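PDB 4CCL: ribosomal protein uL16 3-hydroxylase from Escherichia coli, which hydroxylates an arginine side chain of ribosomal protein uL16 at C3, as a homodimeric iron(II)- and 2-oxoglutarate-dependent oxygenase. Local coordinates for residues R15-R20 with D105-D110; R26-F31 with M97-E102; D232-A237 with P244-K249; D316-N321 with P331-L336. All blocks are in the same frame, centred on the assembly; numbering follows the deposited sequence.

Contact 1: residues R15-R20 with D105-D110; sequences RHWQKR and DWRIDD. With SO4 (sulfate ion), chain M.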
# COMPACT_ATOMS: atom_id res chain seq x y z
N ARG B 15 -8.83 34.22 13.26
CA ARG B 15 -10.13 34.37 12.59
C ARG B 15 -10.30 33.72 11.21
O ARG B 15 -11.39 33.29 10.86
CB ARG B 15 -10.53 35.85 12.55
CG ARG B 15 -10.70 36.45 13.94
CD ARG B 15 -11.35 37.82 13.90
NE ARG B 15 -10.56 38.79 13.14
CZ ARG B 15 -10.90 39.25 11.94
NH1 ARG B 15 -12.03 38.83 11.37
NH2 ARG B 15 -10.13 40.12 11.31
N HIS B 16 -9.22 33.68 10.44
CA HIS B 16 -9.31 33.37 9.01
C HIS B 16 -8.80 32.00 8.57
O HIS B 16 -9.55 31.24 7.95
CB HIS B 16 -8.77 34.52 8.15
CG HIS B 16 -9.70 35.69 8.08
ND1 HIS B 16 -9.37 36.93 8.58
CD2 HIS B 16 -10.96 35.79 7.60
CE1 HIS B 16 -10.39 37.76 8.39
NE2 HIS B 16 -11.37 37.09 7.80
N TRP B 17 -7.53 31.71 8.85
CA TRP B 17 -6.87 30.53 8.32
C TRP B 17 -7.67 29.25 8.53
O TRP B 17 -8.11 28.94 9.64
CB TRP B 17 -5.52 30.36 9.02
CG TRP B 17 -4.84 29.07 8.72
CD1 TRP B 17 -4.78 27.97 9.53
CD2 TRP B 17 -4.12 28.74 7.53
NE1 TRP B 17 -4.06 26.98 8.91
CE2 TRP B 17 -3.65 27.43 7.68
CE3 TRP B 17 -3.84 29.43 6.35
CZ2 TRP B 17 -2.91 26.78 6.70
CZ3 TRP B 17 -3.10 28.80 5.38
CH2 TRP B 17 -2.64 27.48 5.55
N GLN B 18 -7.85 28.51 7.43
CA GLN B 18 -8.65 27.29 7.39
C GLN B 18 -10.11 27.50 7.81
O GLN B 18 -10.79 26.56 8.22
CB GLN B 18 -8.01 26.19 8.24
CG GLN B 18 -6.81 25.52 7.60
CD GLN B 18 -7.19 24.25 6.87
OE1 GLN B 18 -7.93 23.42 7.39
NE2 GLN B 18 -6.67 24.08 5.66
N LYS B 19 -10.58 28.74 7.71
CA LYS B 19 -11.96 29.06 8.10
C LYS B 19 -12.70 29.87 7.04
O LYS B 19 -13.62 29.37 6.40
CB LYS B 19 -11.97 29.81 9.43
CG LYS B 19 -11.23 29.09 10.55
CD LYS B 19 -11.22 29.91 11.82
CE LYS B 19 -10.16 29.39 12.79
NZ LYS B 19 -8.78 29.63 12.27
N ARG B 20 -12.28 31.12 6.85
CA ARG B 20 -12.96 32.05 5.96
C ARG B 20 -11.96 32.74 5.04
O ARG B 20 -10.83 33.01 5.44
CB ARG B 20 -13.70 33.12 6.77
CG ARG B 20 -14.64 32.57 7.83
CD ARG B 20 -15.74 31.72 7.22
NE ARG B 20 -16.63 32.50 6.37
CZ ARG B 20 -17.58 31.98 5.60
NH1 ARG B 20 -17.76 30.66 5.58
NH2 ARG B 20 -18.34 32.76 4.86
N ASP B 105 6.53 25.29 7.28
CA ASP B 105 7.19 24.92 6.03
C ASP B 105 6.60 23.65 5.42
O ASP B 105 6.53 23.51 4.20
CB ASP B 105 8.69 24.72 6.23
CG ASP B 105 9.43 26.02 6.44
OD1 ASP B 105 8.89 27.09 6.08
OD2 ASP B 105 10.57 25.98 6.97
N TRP B 106 6.18 22.72 6.28
CA TRP B 106 5.71 21.42 5.80
C TRP B 106 4.33 21.52 5.14
O TRP B 106 3.99 20.72 4.26
CB TRP B 106 5.76 20.36 6.91
CG TRP B 106 4.61 20.37 7.88
CD1 TRP B 106 4.53 21.07 9.05
CD2 TRP B 106 3.40 19.62 7.78
NE1 TRP B 106 3.33 20.81 9.67
CE2 TRP B 106 2.62 19.92 8.91
CE3 TRP B 106 2.89 18.72 6.83
CZ2 TRP B 106 1.36 19.36 9.13
CZ3 TRP B 106 1.64 18.17 7.05
CH2 TRP B 106 0.89 18.49 8.19
N ARG B 107 3.53 22.50 5.54
CA ARG B 107 2.22 22.72 4.93
C ARG B 107 2.27 23.51 3.62
O ARG B 107 1.35 23.42 2.81
CB ARG B 107 1.28 23.41 5.93
CG ARG B 107 0.89 22.53 7.11
CD ARG B 107 -0.29 21.63 6.77
NE ARG B 107 -1.55 22.36 6.75
CZ ARG B 107 -2.16 22.78 5.64
NH1 ARG B 107 -1.63 22.53 4.46
NH2 ARG B 107 -3.31 23.44 5.73
N ILE B 108 3.33 24.28 3.41
CA ILE B 108 3.43 25.11 2.21
C ILE B 108 3.85 24.26 1.02
O ILE B 108 4.57 23.28 1.17
CB ILE B 108 4.38 26.32 2.42
CG1 ILE B 108 4.00 27.48 1.50
CG2 ILE B 108 5.84 25.92 2.21
CD1 ILE B 108 4.89 28.70 1.63
N ASP B 109 3.38 24.62 -0.17
CA ASP B 109 3.69 23.81 -1.35
C ASP B 109 4.69 24.48 -2.28
O ASP B 109 5.87 24.12 -2.27
CB ASP B 109 2.40 23.49 -2.13
CG ASP B 109 2.64 22.49 -3.25
OD1 ASP B 109 3.67 21.79 -3.21
OD2 ASP B 109 1.79 22.39 -4.15
N ASP B 110 4.24 25.47 -3.04
CA ASP B 110 5.04 26.13 -4.07
C ASP B 110 4.36 27.39 -4.58
O ASP B 110 3.25 27.72 -4.17
CB ASP B 110 5.32 25.18 -5.24
CG ASP B 110 6.51 24.27 -5.00
OD1 ASP B 110 7.54 24.76 -4.49
OD2 ASP B 110 6.40 23.06 -5.29
S SO4 M . -12.82 40.46 8.00
O1 SO4 M . -11.45 40.96 8.08
O2 SO4 M . -13.35 40.26 9.35
O3 SO4 M . -13.66 41.43 7.30
O4 SO4 M . -12.86 39.19 7.28
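The backbones of Q18 and R107 stay 12.0 Å apart, CA to CA, and the side chains of W17, Q18 and R107 span the gap. Segment 15-20 runs from the end of helix 9-15 into the loop before strand 22-24. In segment 105-110 a turn, 105-107, runs into the start of strand 108-116 of the JmjC (cupin-type) core. R107 bends at both chi2 and chi3, and this folded chain brings NH2 to the loop. That nitrogen lies 3.5 Å from W17 CZ2, with ring and guanidinium planes 42° apart. The approach is oblique. Q18 meets R107 from the opposite direction. Q18 NE2 lies at the guanidinium edge, 3.4 Å from R107 NH2, and the amide is turned 89° from the guanidinium. Both nitrogens are donors, so they do not bond to each other. Both instead reach D130 OD1. R107 NE forms a salt bridge with D230 OD2 of the second subunit, and W17 NE1 donates to OD1 of the same aspartate. Within the loop, K19 NZ donates to W17 O at 2.8 Å. A sulfate, probably from the crystallisation liquor, accepts hydrogen bonds from R15 NH1 to O2 (2.8 Å) and from H16 NE2 to O4 (2.6 Å). The shared acceptor D130 probably offsets the closeness of the two donors, and D230 ties the buried arginine and tryptophan into the dimer interface.

Contact 2: residues R26-F31 with M97-E102; sequences RGFNNF and MRPFRE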
# COMPACT_ATOMS: atom_id res chain seq x y z
N ARG B 26 -3.38 45.72 -0.05
CA ARG B 26 -2.00 46.18 0.11
C ARG B 26 -1.22 45.27 1.04
O ARG B 26 -0.51 45.74 1.93
CB ARG B 26 -1.96 47.62 0.64
CG ARG B 26 -2.78 48.61 -0.16
CD ARG B 26 -1.96 49.32 -1.23
NE ARG B 26 -2.10 50.77 -1.12
CZ ARG B 26 -1.11 51.60 -0.81
NH1 ARG B 26 0.11 51.13 -0.58
NH2 ARG B 26 -1.34 52.91 -0.74
N GLY B 27 -1.37 43.96 0.85
CA GLY B 27 -0.61 42.98 1.61
C GLY B 27 0.86 43.28 1.43
O GLY B 27 1.65 43.21 2.37
N PHE B 28 1.23 43.61 0.19
CA PHE B 28 2.54 44.15 -0.10
C PHE B 28 2.40 45.60 -0.53
O PHE B 28 1.62 45.92 -1.42
CB PHE B 28 3.22 43.34 -1.21
CG PHE B 28 3.53 41.93 -0.83
CD1 PHE B 28 4.59 41.64 0.02
CD2 PHE B 28 2.77 40.88 -1.33
CE1 PHE B 28 4.87 40.34 0.38
CE2 PHE B 28 3.06 39.58 -0.98
CZ PHE B 28 4.11 39.31 -0.12
N ASN B 29 3.16 46.48 0.12
CA ASN B 29 3.19 47.89 -0.25
C ASN B 29 4.20 48.12 -1.37
O ASN B 29 5.30 47.57 -1.34
CB ASN B 29 3.56 48.76 0.94
CG ASN B 29 2.55 48.67 2.07
OD1 ASN B 29 1.38 48.39 1.84
ND2 ASN B 29 3.01 48.93 3.29
N ASN B 30 3.82 48.96 -2.34
CA ASN B 30 4.62 49.22 -3.52
C ASN B 30 5.15 47.92 -4.12
O ASN B 30 6.36 47.70 -4.16
CB ASN B 30 5.79 50.15 -3.19
CG ASN B 30 5.33 51.42 -2.50
OD1 ASN B 30 5.67 51.68 -1.35
ND2 ASN B 30 4.55 52.23 -3.21
N PHE B 31 4.24 47.08 -4.58
CA PHE B 31 4.60 45.74 -4.99
C PHE B 31 5.34 45.74 -6.32
O PHE B 31 4.83 46.23 -7.33
CB PHE B 31 3.37 44.84 -5.06
CG PHE B 31 3.67 43.43 -5.48
CD1 PHE B 31 4.25 42.53 -4.60
CD2 PHE B 31 3.36 43.00 -6.76
CE1 PHE B 31 4.52 41.24 -4.99
CE2 PHE B 31 3.63 41.70 -7.16
CZ PHE B 31 4.21 40.82 -6.27
N MSE B 97 8.14 33.67 -1.24
CA MSE B 97 7.70 32.62 -0.32
C MSE B 97 8.04 32.95 1.13
O MSE B 97 7.26 32.65 2.04
CB MSE B 97 8.33 31.29 -0.72
CG MSE B 97 8.04 30.87 -2.15
SE MSE B 97 6.64 29.52 -2.28
CE MSE B 97 7.60 28.01 -1.50
N ARG B 98 9.20 33.57 1.34
CA ARG B 98 9.71 33.89 2.68
C ARG B 98 8.75 34.53 3.70
O ARG B 98 8.74 34.13 4.86
CB ARG B 98 11.02 34.70 2.59
CG ARG B 98 12.25 33.85 2.30
CD ARG B 98 13.54 34.67 2.40
NE ARG B 98 13.80 35.45 1.19
CZ ARG B 98 14.06 36.76 1.18
NH1 ARG B 98 14.09 37.45 2.31
NH2 ARG B 98 14.29 37.38 0.03
N PRO B 99 7.94 35.53 3.28
CA PRO B 99 7.01 36.13 4.25
C PRO B 99 5.98 35.16 4.83
O PRO B 99 5.39 35.45 5.87
CB PRO B 99 6.30 37.21 3.42
CG PRO B 99 7.27 37.56 2.36
CD PRO B 99 7.98 36.29 2.02
N PHE B 100 5.78 34.02 4.18
CA PHE B 100 4.73 33.08 4.59
C PHE B 100 5.20 32.02 5.59
O PHE B 100 4.46 31.10 5.92
CB PHE B 100 4.05 32.46 3.37
CG PHE B 100 3.29 33.46 2.54
CD1 PHE B 100 1.99 33.80 2.86
CD2 PHE B 100 3.89 34.07 1.45
CE1 PHE B 100 1.29 34.72 2.11
CE2 PHE B 100 3.20 34.99 0.69
CZ PHE B 100 1.89 35.32 1.02
N ARG B 101 6.44 32.16 6.04
CA ARG B 101 7.01 31.24 7.03
C ARG B 101 6.33 31.33 8.40
O ARG B 101 6.61 30.52 9.29
CB ARG B 101 8.52 31.45 7.15
CG ARG B 101 9.27 31.08 5.90
CD ARG B 101 10.61 30.42 6.21
NE ARG B 101 11.11 29.40 5.27
CZ ARG B 101 10.89 29.31 3.96
NH1 ARG B 101 10.14 30.17 3.29
NH2 ARG B 101 11.45 28.31 3.29
N GLU B 102 5.44 32.31 8.57
CA GLU B 102 4.57 32.35 9.74
C GLU B 102 3.64 31.14 9.79
O GLU B 102 3.02 30.85 10.82
CB GLU B 102 3.76 33.65 9.76
CG GLU B 102 4.61 34.90 9.94
CD GLU B 102 5.23 35.00 11.32
OE1 GLU B 102 4.76 34.29 12.24
OE2 GLU B 102 6.20 35.77 11.48
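F28 points the rim of its ring at P99 and F100, so the contact is made at the edge of the phenyl group and not over its face. P99 CG lies near the plane of the F28 ring, 4.2 Å from CE1. The two side chains cross at about a right angle, and the pyrrolidine ring offers just its CG corner. F100 comes to the same rim from beside P99. Its CE2 is 4.5 Å from F28 CZ, which is a loose apolar touch. Seen from the F100 ring, F28 CZ arrives obliquely. The CB of F28 does not aim straight at segment 97-102. With CG anti to the carbonyl carbon (chi1 -65°), the far end of the ring swings nearer to it. P99 and F100 belong to the end of a 3-10 segment that includes 98-100, where F100 N hydrogen-bonds to M97 O at 2.9 Å. This turn precedes strand 108-116 of the JmjC core. F28 sits in the loop between strand 22-24 and helix 37-45, so the contact joins an N-terminal loop to the polypeptide entering the core sheet. No hydrogen bond crosses between the segments, and 91 Å² of surface is buried. Neighbouring apolar groups continue the cluster: F28 also packs on L96 and on I134 of strand 131-135. F100 meets F132 of the same strand, ring planes at about 50°, and P99 packs on L5.

Contact 3: residues D232-A237 with P244-K249; sequences DVPPRA and PQEMDK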
# COMPACT_ATOMS: atom_id res chain seq x y z
N ASP B 232 -3.00 -20.54 20.98
CA ASP B 232 -4.19 -20.57 21.82
C ASP B 232 -5.50 -20.71 21.04
O ASP B 232 -6.58 -20.54 21.61
CB ASP B 232 -4.21 -19.41 22.82
CG ASP B 232 -3.34 -19.69 24.04
OD1 ASP B 232 -3.11 -20.88 24.33
OD2 ASP B 232 -2.89 -18.72 24.69
N VAL B 233 -5.38 -21.00 19.74
CA VAL B 233 -6.42 -20.76 18.75
C VAL B 233 -7.80 -21.24 19.20
O VAL B 233 -7.97 -22.39 19.60
CB VAL B 233 -6.07 -21.48 17.41
CG1 VAL B 233 -5.63 -22.92 17.65
CG2 VAL B 233 -7.23 -21.43 16.43
N PRO B 234 -8.77 -20.32 19.17
CA PRO B 234 -10.09 -20.48 19.79
C PRO B 234 -10.97 -21.51 19.11
O PRO B 234 -10.91 -21.68 17.89
CB PRO B 234 -10.71 -19.08 19.66
CG PRO B 234 -10.03 -18.48 18.48
CD PRO B 234 -8.62 -19.00 18.53
N PRO B 235 -11.80 -22.20 19.90
CA PRO B 235 -12.78 -23.15 19.38
C PRO B 235 -13.92 -22.40 18.72
O PRO B 235 -14.14 -21.22 19.01
CB PRO B 235 -13.29 -23.86 20.64
CG PRO B 235 -12.34 -23.48 21.74
CD PRO B 235 -11.83 -22.13 21.37
N ARG B 236 -14.64 -23.07 17.84
CA ARG B 236 -15.78 -22.47 17.16
C ARG B 236 -16.81 -23.54 16.83
O ARG B 236 -16.46 -24.71 16.65
CB ARG B 236 -15.32 -21.74 15.90
CG ARG B 236 -14.34 -22.55 15.05
CD ARG B 236 -13.76 -21.72 13.91
NE ARG B 236 -12.99 -20.58 14.40
CZ ARG B 236 -11.74 -20.67 14.86
NH1 ARG B 236 -11.13 -21.85 14.89
NH2 ARG B 236 -11.11 -19.59 15.29
N ALA B 237 -18.07 -23.15 16.78
CA ALA B 237 -19.14 -24.06 16.40
C ALA B 237 -18.94 -24.47 14.94
O ALA B 237 -18.96 -25.65 14.61
CB ALA B 237 -20.49 -23.40 16.59
N PRO B 244 -14.49 -12.78 15.85
CA PRO B 244 -14.18 -11.38 16.15
C PRO B 244 -12.83 -11.18 16.85
O PRO B 244 -12.16 -10.18 16.60
CB PRO B 244 -15.31 -10.97 17.09
CG PRO B 244 -16.46 -11.78 16.63
CD PRO B 244 -15.88 -13.11 16.21
N GLN B 245 -12.45 -12.12 17.71
CA GLN B 245 -11.17 -12.05 18.40
C GLN B 245 -10.02 -12.12 17.40
O GLN B 245 -9.01 -11.42 17.54
CB GLN B 245 -11.04 -13.18 19.43
CG GLN B 245 -12.14 -14.22 19.34
CD GLN B 245 -11.93 -15.38 20.29
OE1 GLN B 245 -10.91 -15.44 20.99
NE2 GLN B 245 -12.88 -16.31 20.33
N GLU B 246 -10.18 -12.95 16.38
CA GLU B 246 -9.15 -13.14 15.37
C GLU B 246 -9.01 -11.90 14.49
O GLU B 246 -7.89 -11.47 14.19
CB GLU B 246 -9.46 -14.38 14.53
CG GLU B 246 -9.73 -15.62 15.38
CD GLU B 246 -9.91 -16.88 14.56
OE1 GLU B 246 -10.99 -17.05 13.95
OE2 GLU B 246 -8.98 -17.71 14.54
N MSE B 247 -10.14 -11.33 14.09
CA MSE B 247 -10.15 -10.06 13.36
C MSE B 247 -9.45 -8.99 14.18
O MSE B 247 -8.63 -8.23 13.65
CB MSE B 247 -11.59 -9.62 13.08
CG MSE B 247 -12.39 -10.59 12.24
SE MSE B 247 -11.73 -10.70 10.40
CE MSE B 247 -12.13 -8.88 9.82
N ASP B 248 -9.79 -8.94 15.46
CA ASP B 248 -9.20 -7.97 16.39
C ASP B 248 -7.69 -8.12 16.47
O ASP B 248 -6.97 -7.13 16.47
CB ASP B 248 -9.82 -8.10 17.78
CG ASP B 248 -11.22 -7.52 17.85
OD1 ASP B 248 -11.55 -6.67 17.00
OD2 ASP B 248 -11.97 -7.90 18.77
N LYS B 249 -7.21 -9.36 16.56
CA LYS B 249 -5.77 -9.61 16.61
C LYS B 249 -5.12 -9.12 15.32
O LYS B 249 -4.13 -8.37 15.35
CB LYS B 249 -5.51 -11.11 16.82
CG LYS B 249 -4.14 -11.42 17.42
CD LYS B 249 -4.21 -12.60 18.38
CE LYS B 249 -3.92 -13.92 17.68
NZ LYS B 249 -2.49 -14.05 17.29
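Q245 and E246, in the first turn of helix 244-258, reach back to P234 and R236 in the extended loop 232-237. Q245 comes first. Its chain is extended beyond CG and lies alongside P234, the two side chains running past each other in opposite directions. The amide end does the touching. Q245 NE2 is 3.6 Å from P234 CB, and OE1 is 3.9 Å from the same carbon. This is packing of an amide on a proline ring, at the exposed margin of the contact. E246 follows, also extended beyond CG, but buried. Its carboxylate meets R236 from the opposite direction and forms a salt bridge, E246 OE1 to R236 NH2 at 2.9 Å. OE2 is equally near to that nitrogen, and the guanidinium and carboxylate planes are 19° apart. The pairing is therefore one nitrogen facing two oxygens. E246 OE2 is also 4.1 Å from P234 CG. Beyond E246 the helix leaves the loop; K249 bonds instead to S229 O and meets Y228 in a cation-pi contact. The loop and the helix are joined through strand 241-242, a short connection in the arm that projects from the body of the chain. The carboxylate has other partners: OE1 accepts from L243 N and OE2 from W106 NE1 of the second subunit. The salt bridge to R236, with these two hydrogen bonds, would probably favour a charged E246, and together they link the fold of the arm to the dimer interface.

Contact 4: residues D316-N321 with P331-L336; sequences DDVYAN and PALDAL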
# COMPACT_ATOMS: atom_id res chain seq x y z
N ASP B 316 14.73 14.92 16.44
CA ASP B 316 16.14 15.24 16.25
C ASP B 316 16.67 14.88 14.87
O ASP B 316 17.86 15.04 14.59
CB ASP B 316 16.99 14.59 17.35
CG ASP B 316 16.77 15.22 18.71
OD1 ASP B 316 15.85 14.79 19.43
OD2 ASP B 316 17.52 16.16 19.05
N ASP B 317 15.79 14.39 14.00
CA ASP B 317 16.17 14.01 12.65
C ASP B 317 15.77 15.10 11.66
O ASP B 317 14.70 15.69 11.79
CB ASP B 317 15.49 12.70 12.25
CG ASP B 317 15.51 11.68 13.37
OD1 ASP B 317 16.59 11.46 13.96
OD2 ASP B 317 14.45 11.09 13.65
N VAL B 318 16.61 15.35 10.66
CA VAL B 318 16.23 16.32 9.63
C VAL B 318 16.03 15.57 8.31
O VAL B 318 16.58 14.49 8.13
CB VAL B 318 17.26 17.47 9.54
CG1 VAL B 318 16.96 18.39 8.37
CG2 VAL B 318 17.27 18.27 10.83
N TYR B 319 15.18 16.08 7.43
CA TYR B 319 14.94 15.43 6.15
C TYR B 319 15.00 16.44 5.02
O TYR B 319 14.26 17.43 5.01
CB TYR B 319 13.58 14.72 6.15
CG TYR B 319 13.44 13.67 7.23
CD1 TYR B 319 13.03 14.01 8.51
CD2 TYR B 319 13.73 12.34 6.97
CE1 TYR B 319 12.90 13.06 9.50
CE2 TYR B 319 13.60 11.37 7.95
CZ TYR B 319 13.19 11.74 9.22
OH TYR B 319 13.06 10.79 10.20
N ALA B 320 15.89 16.19 4.07
CA ALA B 320 16.01 17.03 2.88
C ALA B 320 15.69 16.23 1.62
O ALA B 320 16.45 15.34 1.25
CB ALA B 320 17.40 17.63 2.79
N ASN B 321 14.57 16.56 0.98
CA ASN B 321 14.17 15.94 -0.28
C ASN B 321 14.13 14.41 -0.21
O ASN B 321 14.67 13.72 -1.08
CB ASN B 321 15.06 16.44 -1.42
CG ASN B 321 14.58 15.99 -2.79
OD1 ASN B 321 13.49 16.34 -3.23
ND2 ASN B 321 15.42 15.22 -3.48
N PRO B 331 23.07 22.88 16.14
CA PRO B 331 23.02 24.23 15.56
C PRO B 331 23.16 24.22 14.04
O PRO B 331 22.50 24.99 13.34
CB PRO B 331 24.23 24.93 16.19
CG PRO B 331 24.41 24.25 17.48
CD PRO B 331 24.06 22.81 17.24
N ALA B 332 24.02 23.34 13.54
CA ALA B 332 24.26 23.21 12.11
C ALA B 332 23.02 22.72 11.38
O ALA B 332 22.63 23.28 10.35
CB ALA B 332 25.42 22.27 11.86
N LEU B 333 22.40 21.67 11.91
CA LEU B 333 21.19 21.11 11.31
C LEU B 333 20.06 22.12 11.31
O LEU B 333 19.32 22.24 10.33
CB LEU B 333 20.76 19.83 12.03
CG LEU B 333 21.68 18.61 11.96
CD1 LEU B 333 20.90 17.34 12.28
CD2 LEU B 333 22.35 18.51 10.60
N ASP B 334 19.92 22.84 12.42
CA ASP B 334 18.93 23.91 12.53
C ASP B 334 19.18 25.00 11.50
O ASP B 334 18.25 25.55 10.92
CB ASP B 334 18.94 24.50 13.94
CG ASP B 334 18.19 23.65 14.94
OD1 ASP B 334 17.11 23.12 14.58
OD2 ASP B 334 18.67 23.51 16.08
N ALA B 335 20.46 25.29 11.28
CA ALA B 335 20.86 26.26 10.27
C ALA B 335 20.46 25.78 8.88
O ALA B 335 20.02 26.57 8.04
CB ALA B 335 22.36 26.51 10.34
N LEU B 336 20.60 24.48 8.64
CA LEU B 336 20.23 23.89 7.36
C LEU B 336 18.72 23.93 7.13
O LEU B 336 18.26 24.24 6.03
CB LEU B 336 20.73 22.44 7.26
CG LEU B 336 22.23 22.25 7.05
CD1 LEU B 336 22.61 20.78 7.19
CD2 LEU B 336 22.63 22.78 5.68
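V318 sets CG1 anti to its backbone N (chi1 174°), and this leaves CG2 to meet L333 on helix 330-338. The CB of L333 already faces the strand. With CG anti to the carbonyl carbon (chi1 -65°) and chi2 near -160°, CD1 comes beside V318 as well. CG2 of V318 lies 4.0 Å from L333 CB and equally 4.0 Å from L333 CD1, so one methyl rests against the root and one branch of the leucine. The valine and leucine side chains lie alongside each other, running opposite ways. The backbones are close here, with the CA atoms of V318 and L333 7.1 Å apart. At the edge, the carbonyl oxygen of D316 comes within 4.5 Å of L333 CD1. No hydrogen bond crosses the contact, and both V318 and L333 are buried. The two segments belong to the ROXA-like winged-helix region, and they are a strand-on-helix packing within it. V318 lies in the middle strand of the three-stranded antiparallel sheet 311-314, 317-320 and 323-325. It also packs on V311, R313 and I325 of the flanking strands. Helix 330-338 lies against this sheet, with L333 touching R313 and D334 forming a salt bridge to the same arginine.

Contacts 1 and 2 are neighbours, each joining an N-terminal segment to one in the JmjC region, with centres 14 Å apart. They touch directly: I108 CD1 packs on F100 CB at 4.2 Å. Along the sequence, contact 2 falls within the span between the two segments of contact 1. Contact 1 is near the catalytic metal site, and the side chain of Q18 is about 10 Å from that of the iron ligand D127. Contact 4, in the winged-helix region, comes within about 8 Å of contacts 1 and 2, nearest atoms, without touching either. Within one chain, contact 3 lies far out, its centre 46 Å from that of contact 1. Across the dimer the two meet, since W106 and W17 of one subunit reach E246 and V233 of the other.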